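Local structure of glycoside hydrolase family 43 (Halothermothrix orenii, 4QQS) at residues F83-Y87 / F110-K114; K114-R120 / L167-K171; P137-Y141 / P230-W234; A177-S181 / W191-E195; Q182-G186 / Y210-C214. The protein hydrolyses O-glycosyl bonds with alpha-L-arabinofuranosidase activity, probably taking part in the breakdown of xylan-type plant polysaccharides. One frame throughout, in Å; residues are numbered along the deposited sequence.

Contact 1: residues F83-Y87 / F110-K114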
# COMPACT_ATOMS: atom_id res chain seq x y z
N PHE A 83 -2.86 16.61 -6.27
CA PHE A 83 -2.34 15.36 -5.75
C PHE A 83 -2.19 15.44 -4.25
O PHE A 83 -1.63 16.40 -3.73
CB PHE A 83 -1.02 15.00 -6.41
CG PHE A 83 -1.13 14.88 -7.90
CD1 PHE A 83 -1.02 15.99 -8.71
CD2 PHE A 83 -1.42 13.66 -8.48
CE1 PHE A 83 -1.18 15.88 -10.08
CE2 PHE A 83 -1.57 13.55 -9.85
CZ PHE A 83 -1.45 14.66 -10.64
N TYR A 84 -2.70 14.43 -3.55
CA TYR A 84 -2.56 14.31 -2.11
C TYR A 84 -1.78 13.05 -1.79
O TYR A 84 -2.08 11.98 -2.29
CB TYR A 84 -3.92 14.22 -1.41
CG TYR A 84 -4.71 15.50 -1.41
CD1 TYR A 84 -5.52 15.84 -2.47
CD2 TYR A 84 -4.65 16.37 -0.33
CE1 TYR A 84 -6.26 17.00 -2.47
CE2 TYR A 84 -5.39 17.54 -0.32
CZ TYR A 84 -6.19 17.85 -1.39
OH TYR A 84 -6.94 19.00 -1.41
N MET A 85 -0.76 13.21 -0.94
CA MET A 85 0.06 12.11 -0.47
C MET A 85 -0.17 11.88 1.01
O MET A 85 -0.07 12.81 1.80
CB MET A 85 1.54 12.40 -0.69
CG MET A 85 2.45 11.25 -0.25
SD MET A 85 4.22 11.60 -0.40
CE MET A 85 4.44 11.56 -2.18
N THR A 86 -0.46 10.65 1.38
CA THR A 86 -0.38 10.23 2.77
C THR A 86 0.91 9.45 2.95
O THR A 86 1.42 8.83 2.02
CB THR A 86 -1.57 9.34 3.18
OG1 THR A 86 -1.73 8.27 2.24
CG2 THR A 86 -2.86 10.14 3.25
N TYR A 87 1.43 9.48 4.17
CA TYR A 87 2.62 8.72 4.53
C TYR A 87 2.70 8.68 6.03
O TYR A 87 1.95 9.38 6.72
CB TYR A 87 3.88 9.36 3.94
CG TYR A 87 4.24 10.74 4.45
CD1 TYR A 87 3.70 11.89 3.88
CD2 TYR A 87 5.17 10.91 5.47
CE1 TYR A 87 4.08 13.16 4.30
CE2 TYR A 87 5.55 12.16 5.90
CZ TYR A 87 5.01 13.28 5.32
OH TYR A 87 5.42 14.52 5.76
N PHE A 110 5.98 17.68 -2.95
CA PHE A 110 4.84 17.63 -2.06
C PHE A 110 5.14 18.43 -0.79
O PHE A 110 6.25 18.37 -0.25
CB PHE A 110 4.49 16.18 -1.71
CG PHE A 110 3.74 15.47 -2.81
CD1 PHE A 110 4.40 15.00 -3.94
CD2 PHE A 110 2.37 15.28 -2.73
CE1 PHE A 110 3.70 14.36 -4.95
CE2 PHE A 110 1.68 14.64 -3.73
CZ PHE A 110 2.34 14.19 -4.84
N LYS A 111 4.15 19.19 -0.35
CA LYS A 111 4.27 20.01 0.85
C LYS A 111 3.25 19.56 1.88
O LYS A 111 2.07 19.34 1.56
CB LYS A 111 4.09 21.49 0.54
CG LYS A 111 2.69 21.89 0.14
CD LYS A 111 2.60 23.39 -0.08
CE LYS A 111 1.17 23.81 -0.34
NZ LYS A 111 1.04 25.28 -0.50
N ASN A 112 3.68 19.43 3.13
CA ASN A 112 2.76 19.03 4.18
C ASN A 112 1.63 20.01 4.33
O ASN A 112 1.83 21.23 4.33
CB ASN A 112 3.51 18.93 5.51
CG ASN A 112 4.47 17.77 5.54
OD1 ASN A 112 4.27 16.76 4.87
ND2 ASN A 112 5.54 17.91 6.33
N ILE A 113 0.42 19.47 4.47
CA ILE A 113 -0.74 20.27 4.79
C ILE A 113 -1.31 19.96 6.18
O ILE A 113 -1.82 20.86 6.82
CB ILE A 113 -1.81 20.28 3.68
CG1 ILE A 113 -2.40 18.90 3.44
CG2 ILE A 113 -1.19 20.89 2.39
CD1 ILE A 113 -3.48 18.88 2.36
N LYS A 114 -1.17 18.72 6.66
CA LYS A 114 -1.48 18.41 8.06
C LYS A 114 -0.58 17.25 8.47
O LYS A 114 -0.79 16.11 8.10
CB LYS A 114 -2.97 18.10 8.27
CG LYS A 114 -3.39 18.18 9.72
CD LYS A 114 -4.89 18.11 9.88
CE LYS A 114 -5.32 18.07 11.34
NZ LYS A 114 -6.79 18.24 11.42
O HOH W 1 7.85 16.04 6.25
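Met85 and Phe110 cross at about a right angle and form the tight half of this contact. The methionine touches the ring twice: CB lies 3.6 Å from Phe110 CD2, and the terminal CE sits over the ring centre, 3.9 Å from the Phe110 centroid, a CH-pi contact with the sulfur farther off above the same face. CG stands anti to the backbone N, and the chain bends only at chi3 (-72°), which brings the methyl over the ring. Phe83 CB adds a contact 3.8 Å from Phe110 CZ, while Leu57 and Val76 from other strands pack on both Met85 and Phe110. Toward Ile113 the packing thins to a methyl, CD1, at the edge of the Tyr84 ring, 3.6 Å from Tyr84 CE2. The polar side is wetter. Tyr87 OH donates to Asn112 OD1 over 2.7 Å, the acceptor lying in the tyrosine ring plane, and a water bridges the same two side chains, donating to Tyr87 OH and accepting from Asn112 ND2. The contact joins strand 82-90 to strand 111-112 and the residue leading into it, next but one in a four-stranded antiparallel blade of this five-bladed beta-propeller, with a Met-aromatic pair, Met85 on Phe110, in the packing between them.

Contact 2: residues K114-R120 / L167-K171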
# COMPACT_ATOMS: atom_id res chain seq x y z
N LYS A 114 -1.17 18.72 6.66
CA LYS A 114 -1.48 18.41 8.06
C LYS A 114 -0.58 17.25 8.47
O LYS A 114 -0.79 16.11 8.10
CB LYS A 114 -2.97 18.10 8.27
CG LYS A 114 -3.39 18.18 9.72
CD LYS A 114 -4.89 18.11 9.88
CE LYS A 114 -5.32 18.07 11.34
NZ LYS A 114 -6.79 18.24 11.42
N ALA A 115 0.45 17.60 9.24
CA ALA A 115 1.48 16.66 9.63
C ALA A 115 1.77 16.86 11.12
O ALA A 115 2.39 17.84 11.49
CB ALA A 115 2.74 16.89 8.81
N PRO A 116 1.29 15.94 11.98
CA PRO A 116 0.54 14.72 11.66
C PRO A 116 -0.92 15.01 11.30
O PRO A 116 -1.50 16.04 11.70
CB PRO A 116 0.60 13.93 12.96
CG PRO A 116 0.65 14.97 14.02
CD PRO A 116 1.47 16.10 13.43
N LEU A 117 -1.52 14.08 10.57
CA LEU A 117 -2.92 14.20 10.19
C LEU A 117 -3.83 14.00 11.41
O LEU A 117 -4.85 14.69 11.55
CB LEU A 117 -3.23 13.16 9.11
CG LEU A 117 -4.67 13.08 8.64
CD1 LEU A 117 -5.16 14.41 8.04
CD2 LEU A 117 -4.82 11.96 7.62
N PHE A 118 -3.46 13.06 12.27
CA PHE A 118 -4.13 12.85 13.55
C PHE A 118 -3.10 12.30 14.52
O PHE A 118 -2.03 11.83 14.10
CB PHE A 118 -5.36 11.93 13.43
CG PHE A 118 -5.06 10.50 13.00
CD1 PHE A 118 -4.97 10.18 11.66
CD2 PHE A 118 -4.90 9.47 13.94
CE1 PHE A 118 -4.72 8.86 11.25
CE2 PHE A 118 -4.67 8.17 13.53
CZ PHE A 118 -4.57 7.87 12.19
N ASP A 119 -3.39 12.37 15.81
CA ASP A 119 -2.42 11.99 16.83
C ASP A 119 -3.17 11.49 18.05
O ASP A 119 -3.94 12.24 18.64
CB ASP A 119 -1.55 13.21 17.17
CG ASP A 119 -0.36 12.87 18.03
OD1 ASP A 119 -0.24 11.72 18.51
OD2 ASP A 119 0.48 13.79 18.21
N ARG A 120 -2.96 10.23 18.39
CA ARG A 120 -3.64 9.59 19.52
C ARG A 120 -2.63 8.96 20.48
O ARG A 120 -2.98 8.06 21.25
CB ARG A 120 -4.64 8.55 19.01
CG ARG A 120 -5.67 9.13 18.09
CD ARG A 120 -6.46 8.06 17.36
NE ARG A 120 -7.31 8.68 16.36
CZ ARG A 120 -7.86 8.03 15.35
NH1 ARG A 120 -7.69 6.72 15.22
NH2 ARG A 120 -8.58 8.68 14.45
N LEU A 167 -10.42 16.21 3.63
CA LEU A 167 -9.44 15.21 4.07
C LEU A 167 -8.72 15.54 5.37
O LEU A 167 -7.76 14.86 5.72
CB LEU A 167 -8.42 14.90 2.97
CG LEU A 167 -8.95 14.60 1.57
CD1 LEU A 167 -7.81 14.26 0.63
CD2 LEU A 167 -10.01 13.50 1.57
N LEU A 168 -9.16 16.57 6.10
CA LEU A 168 -8.47 17.01 7.32
C LEU A 168 -9.00 16.42 8.62
O LEU A 168 -8.33 16.52 9.66
CB LEU A 168 -8.48 18.53 7.42
CG LEU A 168 -7.91 19.28 6.22
CD1 LEU A 168 -8.05 20.78 6.43
CD2 LEU A 168 -6.46 18.91 5.94
N GLU A 169 -10.19 15.81 8.59
CA GLU A 169 -10.80 15.23 9.78
C GLU A 169 -11.18 13.81 9.50
O GLU A 169 -11.66 13.50 8.40
CB GLU A 169 -12.06 16.00 10.19
CG GLU A 169 -12.69 15.50 11.51
CD GLU A 169 -14.20 15.68 11.62
OE1 GLU A 169 -14.86 16.16 10.66
OE2 GLU A 169 -14.76 15.33 12.68
N LEU A 170 -10.99 12.95 10.50
CA LEU A 170 -11.48 11.59 10.45
C LEU A 170 -12.77 11.57 11.26
O LEU A 170 -12.78 11.89 12.46
CB LEU A 170 -10.44 10.64 11.03
CG LEU A 170 -9.25 10.29 10.12
CD1 LEU A 170 -8.34 11.46 9.82
CD2 LEU A 170 -8.45 9.18 10.71
N LYS A 171 -13.88 11.25 10.60
CA LYS A 171 -15.21 11.37 11.22
C LYS A 171 -15.47 10.26 12.21
O LYS A 171 -15.12 9.11 11.98
CB LYS A 171 -16.30 11.35 10.14
CG LYS A 171 -16.31 12.56 9.20
CD LYS A 171 -17.37 12.40 8.11
CE LYS A 171 -18.25 13.61 7.97
NZ LYS A 171 -19.41 13.35 7.08
O HOH W 2 -7.46 15.09 11.78
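Leu117 and Leu168 bring two irregular loops to within 6.9 Å, CA to CA, and the first loop is kinked by a cis peptide bond before Pro116. Lys114 reaches across with a fully extended chain, CG anti to its own N (chi1 -163°), and NZ donates to Leu168 O over 2.9 Å; the C=O...N angle is 147°, with the donor tilted somewhat out of the carbonyl plane. That oxygen has a second partner, a water that also donates to Leu117 O. Replacing Lys114 by alanine would probably leave Leu168 O to the water and remove the direct polar tie between the loops. The rest is mostly apolar packing. Leu170 CD2 lies over one face of the Phe118 ring, 4.1 Å from its centroid, and also 3.8 Å from Arg120 NH2. The Arg120 guanidinium lays its own face against Phe118 CD2, while NH1 and NH2 are held by Tyr141 and Gln161. Leu117 CD1 packs 3.5 Å from Leu167 O, a carbonyl buried here with no polar partner. The chemistry implies loops joined chiefly by leucine and phenylalanine packing, with one carbonyl, that of Leu168, receiving both the lysine and the water.

Contact 3: residues P137-Y141 / P230-W234; sequences PYIYY and PLGPW
Tyr138 and Pro230 lie 7.4 Å apart, CA to CA, where strand 137-141 faces an irregular loop with a cis peptide bond before Pro233. In this five-bladed beta-propeller, strand 137-143 and the strands around the loop (205-212, 221-227 and 235-236) appear to belong to successive blades, and the contact is consistent with packing between them. Tyr138 and Tyr140, two residues apart on the strand, both turn toward the loop. Pro230 CB stands over the centre of the Tyr138 ring, 3.5 Å from the centroid and only 3° off its normal, a nearly ideal CH-pi contact; Pro230 CG meets Tyr138 CE1 at 3.6 Å, and Leu231 CD2 comes to 4.0 Å from Tyr138 CD2. With CG anti to the carbonyl carbon (chi1 -64°), the Tyr140 ring is carried out far enough for its hydroxyl to donate to Pro230 O over 2.8 Å. That ring also packs at about a right angle to Trp234, with Tyr140 CE2 4.0 Å from Trp234 CZ2. The loop closes on itself through Trp234 NE1, which donates to Pro230 O over 3.1 Å from the face of the carbonyl plane opposite to Tyr140 OH.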
# COMPACT_ATOMS: atom_id res chain seq x y z
N PRO A 137 -14.81 10.22 0.77
CA PRO A 137 -13.49 9.67 1.11
C PRO A 137 -13.52 8.83 2.37
O PRO A 137 -14.21 9.14 3.35
CB PRO A 137 -12.65 10.93 1.35
CG PRO A 137 -13.63 11.99 1.75
CD PRO A 137 -14.97 11.61 1.23
N TYR A 138 -12.74 7.75 2.34
CA TYR A 138 -12.52 6.89 3.48
C TYR A 138 -11.03 6.65 3.63
O TYR A 138 -10.35 6.44 2.64
CB TYR A 138 -13.22 5.55 3.30
CG TYR A 138 -14.71 5.66 3.13
CD1 TYR A 138 -15.28 5.87 1.88
CD2 TYR A 138 -15.56 5.58 4.23
CE1 TYR A 138 -16.64 5.98 1.72
CE2 TYR A 138 -16.94 5.70 4.08
CZ TYR A 138 -17.47 5.91 2.82
OH TYR A 138 -18.83 6.01 2.64
N ILE A 139 -10.54 6.67 4.85
CA ILE A 139 -9.16 6.33 5.13
C ILE A 139 -9.09 5.01 5.86
O ILE A 139 -9.76 4.80 6.86
CB ILE A 139 -8.42 7.47 5.89
CG1 ILE A 139 -6.92 7.16 5.97
CG2 ILE A 139 -9.02 7.72 7.26
CD1 ILE A 139 -6.08 8.33 6.50
N TYR A 140 -8.27 4.11 5.31
CA TYR A 140 -7.95 2.82 5.92
C TYR A 140 -6.53 2.96 6.44
O TYR A 140 -5.69 3.50 5.75
CB TYR A 140 -8.03 1.70 4.86
CG TYR A 140 -9.43 1.53 4.33
CD1 TYR A 140 -9.92 2.32 3.31
CD2 TYR A 140 -10.28 0.59 4.88
CE1 TYR A 140 -11.23 2.20 2.87
CE2 TYR A 140 -11.58 0.45 4.44
CZ TYR A 140 -12.06 1.26 3.43
OH TYR A 140 -13.35 1.20 2.98
N TYR A 141 -6.27 2.51 7.66
CA TYR A 141 -4.95 2.69 8.23
C TYR A 141 -4.69 1.62 9.27
O TYR A 141 -5.60 0.93 9.72
CB TYR A 141 -4.81 4.09 8.84
CG TYR A 141 -5.84 4.41 9.90
CD1 TYR A 141 -5.60 4.15 11.23
CD2 TYR A 141 -7.07 4.97 9.57
CE1 TYR A 141 -6.54 4.45 12.21
CE2 TYR A 141 -8.02 5.26 10.54
CZ TYR A 141 -7.74 5.01 11.86
OH TYR A 141 -8.66 5.28 12.86
N PRO A 230 -18.22 0.67 2.61
CA PRO A 230 -16.79 0.87 2.95
C PRO A 230 -16.45 0.70 4.43
O PRO A 230 -15.31 0.34 4.75
CB PRO A 230 -16.52 2.30 2.46
CG PRO A 230 -17.45 2.47 1.32
CD PRO A 230 -18.73 1.78 1.78
N LEU A 231 -17.40 0.96 5.32
CA LEU A 231 -17.14 0.81 6.75
C LEU A 231 -17.32 -0.63 7.24
O LEU A 231 -17.20 -0.90 8.44
CB LEU A 231 -18.02 1.76 7.56
CG LEU A 231 -17.78 3.25 7.33
CD1 LEU A 231 -18.79 4.04 8.14
CD2 LEU A 231 -16.36 3.68 7.69
N GLY A 232 -17.61 -1.55 6.34
CA GLY A 232 -17.74 -2.95 6.69
C GLY A 232 -19.18 -3.33 7.01
O GLY A 232 -20.11 -2.54 6.79
N PRO A 233 -19.39 -4.54 7.55
CA PRO A 233 -18.35 -5.50 7.96
C PRO A 233 -17.53 -6.05 6.80
O PRO A 233 -18.00 -6.19 5.68
CB PRO A 233 -19.16 -6.62 8.63
CG PRO A 233 -20.53 -6.47 8.17
CD PRO A 233 -20.75 -5.02 7.86
N TRP A 234 -16.27 -6.35 7.12
CA TRP A 234 -15.31 -6.89 6.18
C TRP A 234 -15.10 -8.37 6.45
O TRP A 234 -14.68 -8.74 7.55
CB TRP A 234 -13.98 -6.13 6.34
CG TRP A 234 -14.04 -4.75 5.75
CD1 TRP A 234 -14.29 -3.55 6.38
CD2 TRP A 234 -13.85 -4.44 4.37
NE1 TRP A 234 -14.27 -2.53 5.46
CE2 TRP A 234 -14.00 -3.05 4.22
CE3 TRP A 234 -13.60 -5.21 3.24
CZ2 TRP A 234 -13.87 -2.42 2.98
CZ3 TRP A 234 -13.49 -4.59 2.01
CH2 TRP A 234 -13.61 -3.22 1.89

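Contact 4: residues A177-S181 / W191-E195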
# COMPACT_ATOMS: atom_id res chain seq x y z
N ALA A 177 -11.71 -2.73 10.93
CA ALA A 177 -12.04 -3.41 9.68
C ALA A 177 -11.64 -4.88 9.77
O ALA A 177 -12.51 -5.75 9.78
CB ALA A 177 -11.39 -2.73 8.50
N ILE A 178 -10.34 -5.14 9.89
CA ILE A 178 -9.83 -6.51 9.98
C ILE A 178 -8.62 -6.55 10.90
O ILE A 178 -7.90 -5.57 11.06
CB ILE A 178 -9.47 -7.12 8.61
CG1 ILE A 178 -8.42 -6.29 7.88
CG2 ILE A 178 -10.71 -7.32 7.77
CD1 ILE A 178 -7.87 -6.97 6.62
N GLN A 179 -8.41 -7.72 11.48
CA GLN A 179 -7.20 -8.01 12.25
C GLN A 179 -6.88 -9.48 12.04
O GLN A 179 -7.75 -10.26 11.65
CB GLN A 179 -7.40 -7.71 13.74
CG GLN A 179 -8.40 -8.62 14.40
CD GLN A 179 -8.64 -8.27 15.85
OE1 GLN A 179 -7.78 -7.69 16.51
NE2 GLN A 179 -9.81 -8.61 16.34
N PRO A 180 -5.63 -9.89 12.31
CA PRO A 180 -5.27 -11.29 12.12
C PRO A 180 -6.29 -12.25 12.74
O PRO A 180 -6.64 -12.13 13.92
CB PRO A 180 -3.89 -11.37 12.78
CG PRO A 180 -3.30 -10.02 12.46
CD PRO A 180 -4.45 -9.06 12.62
N SER A 181 -6.74 -13.20 11.92
CA SER A 181 -7.86 -14.05 12.30
C SER A 181 -7.85 -15.40 11.59
O SER A 181 -8.32 -16.38 12.16
CB SER A 181 -9.19 -13.33 12.06
OG SER A 181 -9.39 -13.06 10.70
N TRP A 191 3.75 -11.90 17.50
CA TRP A 191 3.56 -10.69 16.70
C TRP A 191 2.73 -11.11 15.50
O TRP A 191 3.03 -12.13 14.86
CB TRP A 191 4.93 -10.15 16.24
CG TRP A 191 5.72 -9.55 17.36
CD1 TRP A 191 6.36 -10.21 18.36
CD2 TRP A 191 5.94 -8.15 17.59
NE1 TRP A 191 6.94 -9.31 19.21
CE2 TRP A 191 6.70 -8.04 18.77
CE3 TRP A 191 5.56 -6.99 16.92
CZ2 TRP A 191 7.09 -6.80 19.29
CZ3 TRP A 191 5.95 -5.77 17.44
CH2 TRP A 191 6.69 -5.68 18.62
N GLN A 192 1.71 -10.32 15.18
CA GLN A 192 0.77 -10.65 14.10
C GLN A 192 0.40 -9.39 13.35
O GLN A 192 0.23 -8.32 13.94
CB GLN A 192 -0.50 -11.29 14.67
CG GLN A 192 -0.24 -12.55 15.48
CD GLN A 192 -1.48 -13.19 16.01
OE1 GLN A 192 -2.58 -12.93 15.52
NE2 GLN A 192 -1.31 -14.07 17.00
N TRP A 193 0.25 -9.52 12.03
CA TRP A 193 -0.00 -8.37 11.18
C TRP A 193 -1.14 -8.54 10.19
O TRP A 193 -1.20 -9.54 9.48
CB TRP A 193 1.22 -8.06 10.31
CG TRP A 193 2.47 -7.72 11.03
CD1 TRP A 193 2.96 -6.49 11.30
CD2 TRP A 193 3.44 -8.66 11.54
NE1 TRP A 193 4.17 -6.60 11.94
CE2 TRP A 193 4.48 -7.92 12.11
CE3 TRP A 193 3.52 -10.06 11.56
CZ2 TRP A 193 5.59 -8.54 12.70
CZ3 TRP A 193 4.61 -10.67 12.13
CH2 TRP A 193 5.62 -9.91 12.71
N ASN A 194 -2.00 -7.52 10.12
CA ASN A 194 -2.73 -7.19 8.90
C ASN A 194 -2.33 -5.75 8.59
O ASN A 194 -2.54 -4.85 9.42
CB ASN A 194 -4.25 -7.25 9.06
CG ASN A 194 -4.88 -8.65 9.06
OD1 ASN A 194 -6.09 -8.75 9.24
ND2 ASN A 194 -4.10 -9.71 8.87
N GLU A 195 -1.76 -5.53 7.41
CA GLU A 195 -1.27 -4.20 7.07
C GLU A 195 -1.39 -3.96 5.58
O GLU A 195 -1.90 -4.79 4.84
CB GLU A 195 0.14 -3.97 7.62
CG GLU A 195 1.19 -4.87 7.00
CD GLU A 195 2.59 -4.73 7.60
OE1 GLU A 195 2.79 -3.95 8.56
OE2 GLU A 195 3.51 -5.41 7.11
O HOH W 3 -5.16 -13.21 16.13
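Close to the presumed catalytic centre, at the start of the strand 191-202 that carries the predicted proton donor Glu195, Pro180 packs against Asn194 and Gln192. Just ahead of it, Ala177 and Ile178 both face Ile158 in a classic beta bulge. The proline ring and the Asn194 side chain slide past each other in opposite directions, with Pro180 CD 3.6 Å from Asn194 CG. Pro180 CG lies 3.5 Å from Trp193 C, so the ring rests on the strand backbone as well. Asn194 CG is anti to the carbonyl carbon (chi1 -77°), and OD1 comes up against the Gln179-Pro180 peptide, 3.0 Å from Gln179 C. This is a packing approach; OD1 takes its hydrogen bond from Lys236 NZ, which also serves Gln179 O and Ser181 OG. Asn194 ND2 donates to Trp193 O over 3.0 Å at 150° and to Glu185 OE2. A leucine replacing Asn194 would probably leave Lys236 with one acceptor fewer and Glu185 without this amide donor. A water spans the outer side, donating to Pro180 O (2.9 Å) and to Gln192 OE1 (2.7 Å), while Gln192 NE2 turns to Asp189 O. Glu195 points away from the contact and bonds to Tyr220 OH; the packing is consistent with a second shell behind the predicted acid of a GH43 propeller active site.

Contact 5: residues Q182-G186 / Y210-C214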
# COMPACT_ATOMS: atom_id res chain seq x y z
N GLN A 182 -7.32 -15.48 10.38
CA GLN A 182 -7.30 -16.72 9.61
C GLN A 182 -5.99 -17.47 9.86
O GLN A 182 -4.96 -16.86 10.14
CB GLN A 182 -7.43 -16.43 8.11
CG GLN A 182 -8.74 -15.80 7.71
CD GLN A 182 -8.82 -15.55 6.22
OE1 GLN A 182 -8.03 -14.80 5.66
NE2 GLN A 182 -9.74 -16.23 5.56
N ASP A 183 -6.03 -18.79 9.71
CA ASP A 183 -4.86 -19.60 9.99
C ASP A 183 -3.62 -19.16 9.21
O ASP A 183 -2.53 -19.20 9.76
CB ASP A 183 -5.15 -21.08 9.72
CG ASP A 183 -6.08 -21.66 10.71
OD1 ASP A 183 -5.60 -22.01 11.80
OD2 ASP A 183 -7.29 -21.73 10.40
N TRP A 184 -3.78 -18.77 7.95
CA TRP A 184 -2.62 -18.40 7.13
C TRP A 184 -1.90 -17.14 7.64
O TRP A 184 -0.80 -16.87 7.19
CB TRP A 184 -2.99 -18.22 5.64
CG TRP A 184 -3.71 -16.95 5.35
CD1 TRP A 184 -5.04 -16.71 5.53
CD2 TRP A 184 -3.15 -15.71 4.88
NE1 TRP A 184 -5.35 -15.42 5.20
CE2 TRP A 184 -4.21 -14.78 4.80
CE3 TRP A 184 -1.87 -15.29 4.52
CZ2 TRP A 184 -4.03 -13.48 4.34
CZ3 TRP A 184 -1.70 -13.99 4.10
CH2 TRP A 184 -2.77 -13.11 4.00
N GLU A 185 -2.54 -16.41 8.55
CA GLU A 185 -2.05 -15.10 9.01
C GLU A 185 -1.22 -15.18 10.29
O GLU A 185 -1.02 -14.17 10.95
CB GLU A 185 -3.22 -14.16 9.26
CG GLU A 185 -4.07 -13.97 8.04
CD GLU A 185 -5.27 -13.09 8.27
OE1 GLU A 185 -6.12 -13.32 9.16
OE2 GLU A 185 -5.40 -12.10 7.54
N GLY A 186 -0.74 -16.36 10.65
CA GLY A 186 0.20 -16.46 11.76
C GLY A 186 -0.42 -16.18 13.11
O GLY A 186 0.17 -15.52 13.96
N TYR A 210 -4.78 -6.82 1.42
CA TYR A 210 -3.96 -6.51 2.59
C TYR A 210 -2.89 -7.58 2.68
O TYR A 210 -2.97 -8.63 2.04
CB TYR A 210 -4.81 -6.46 3.88
CG TYR A 210 -5.36 -7.81 4.26
CD1 TYR A 210 -6.54 -8.29 3.73
CD2 TYR A 210 -4.65 -8.64 5.13
CE1 TYR A 210 -7.00 -9.55 4.05
CE2 TYR A 210 -5.11 -9.90 5.44
CZ TYR A 210 -6.29 -10.35 4.91
OH TYR A 210 -6.80 -11.60 5.21
N SER A 211 -1.89 -7.32 3.52
CA SER A 211 -0.79 -8.24 3.73
C SER A 211 -0.75 -8.75 5.16
O SER A 211 -1.16 -8.04 6.10
CB SER A 211 0.54 -7.55 3.41
OG SER A 211 0.58 -7.16 2.05
N ALA A 212 -0.27 -9.97 5.34
CA ALA A 212 -0.14 -10.57 6.66
C ALA A 212 1.18 -11.33 6.76
O ALA A 212 1.84 -11.57 5.75
CB ALA A 212 -1.32 -11.50 6.96
N ASN A 213 1.49 -11.74 7.99
CA ASN A 213 2.79 -12.30 8.37
C ASN A 213 3.86 -11.22 8.38
O ASN A 213 3.56 -10.05 8.14
CB ASN A 213 3.14 -13.54 7.55
CG ASN A 213 2.07 -14.61 7.70
OD1 ASN A 213 1.84 -15.11 8.80
ND2 ASN A 213 1.36 -14.90 6.63
N CYS A 214 5.08 -11.60 8.74
CA CYS A 214 6.15 -10.63 8.92
C CYS A 214 6.75 -10.23 7.58
O CYS A 214 7.09 -11.10 6.78
CB CYS A 214 7.24 -11.22 9.81
SG CYS A 214 8.59 -10.09 10.15
O HOH W 4 0.76 -12.12 10.95
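Glu185 and Tyr210 make the central polar pair: Tyr210 OH donates to Glu185 OE2 over 2.8 Å, coming from above the carboxylate plane, with the phenol ring and carboxylate turned 63° apart. OE2 also accepts from Asn194 ND2. The other oxygen is busier. Glu185 OE1 accepts the backbone N of Gln182 over 2.8 Å in an almost straight bond (174°), on the anti side of the carboxylate; it also accepts Ser181 N and forms a salt bridge with Lys236 NZ. Such a company of donors would probably favour the charged carboxylate. Gln182 is equally occupied: OE1 takes Trp184 NE1 over 2.8 Å as well as Asn240 ND2, and NE2 donates to Tyr237 O. With NE1 held and CG wedged between the backbone N and carbonyl carbon (chi1 76°), the indole lies over the end of the strand, Trp184 CH2 3.7 Å from Ala212 CB, its edge beside the Tyr210 hydroxyl, and Glu185 CG over one face. Asn213 ties the turn backbone: ND2 donates to Trp184 O over 3.0 Å, close to straight and in the carbonyl plane, with a weaker second bond to Asp219 O. A CB on Gly186 would clash with Asn213 OD1, which, with the positive phi, favours glycine here. A water joins the backbones too, donating to Glu185 O over 2.7 Å and weakly accepting from Asn213 N. A short 3-10 turn is thus held against the end of strand 205-212, consistent with a second-shell loop beside the propeller's presumed active site, the Tyr210 side chain lying about 7 Å from that of the predicted proton donor Glu195.

Overall arrangement
From the N terminus, contact 1 closes first, a loop of 22 residues within one antiparallel blade. Contact 2 opens at Lys114, which it shares with contact 1, and closes by joining the loop before strand 124-131 to the one before strand 175-178. Contact 3 opens inside that span at 137-141 and closes only at 230-234, so it crosses contact 2; Arg120 and Tyr141 link the two. Contacts 4 and 5 both nest within contact 3 and cross each other, their segments alternating along the chain. Contact 4 uses strand 191-202 and contact 5 its neighbour 205-212, whereas contact 1 lies on the opposite side of the chain's centre from contact 5.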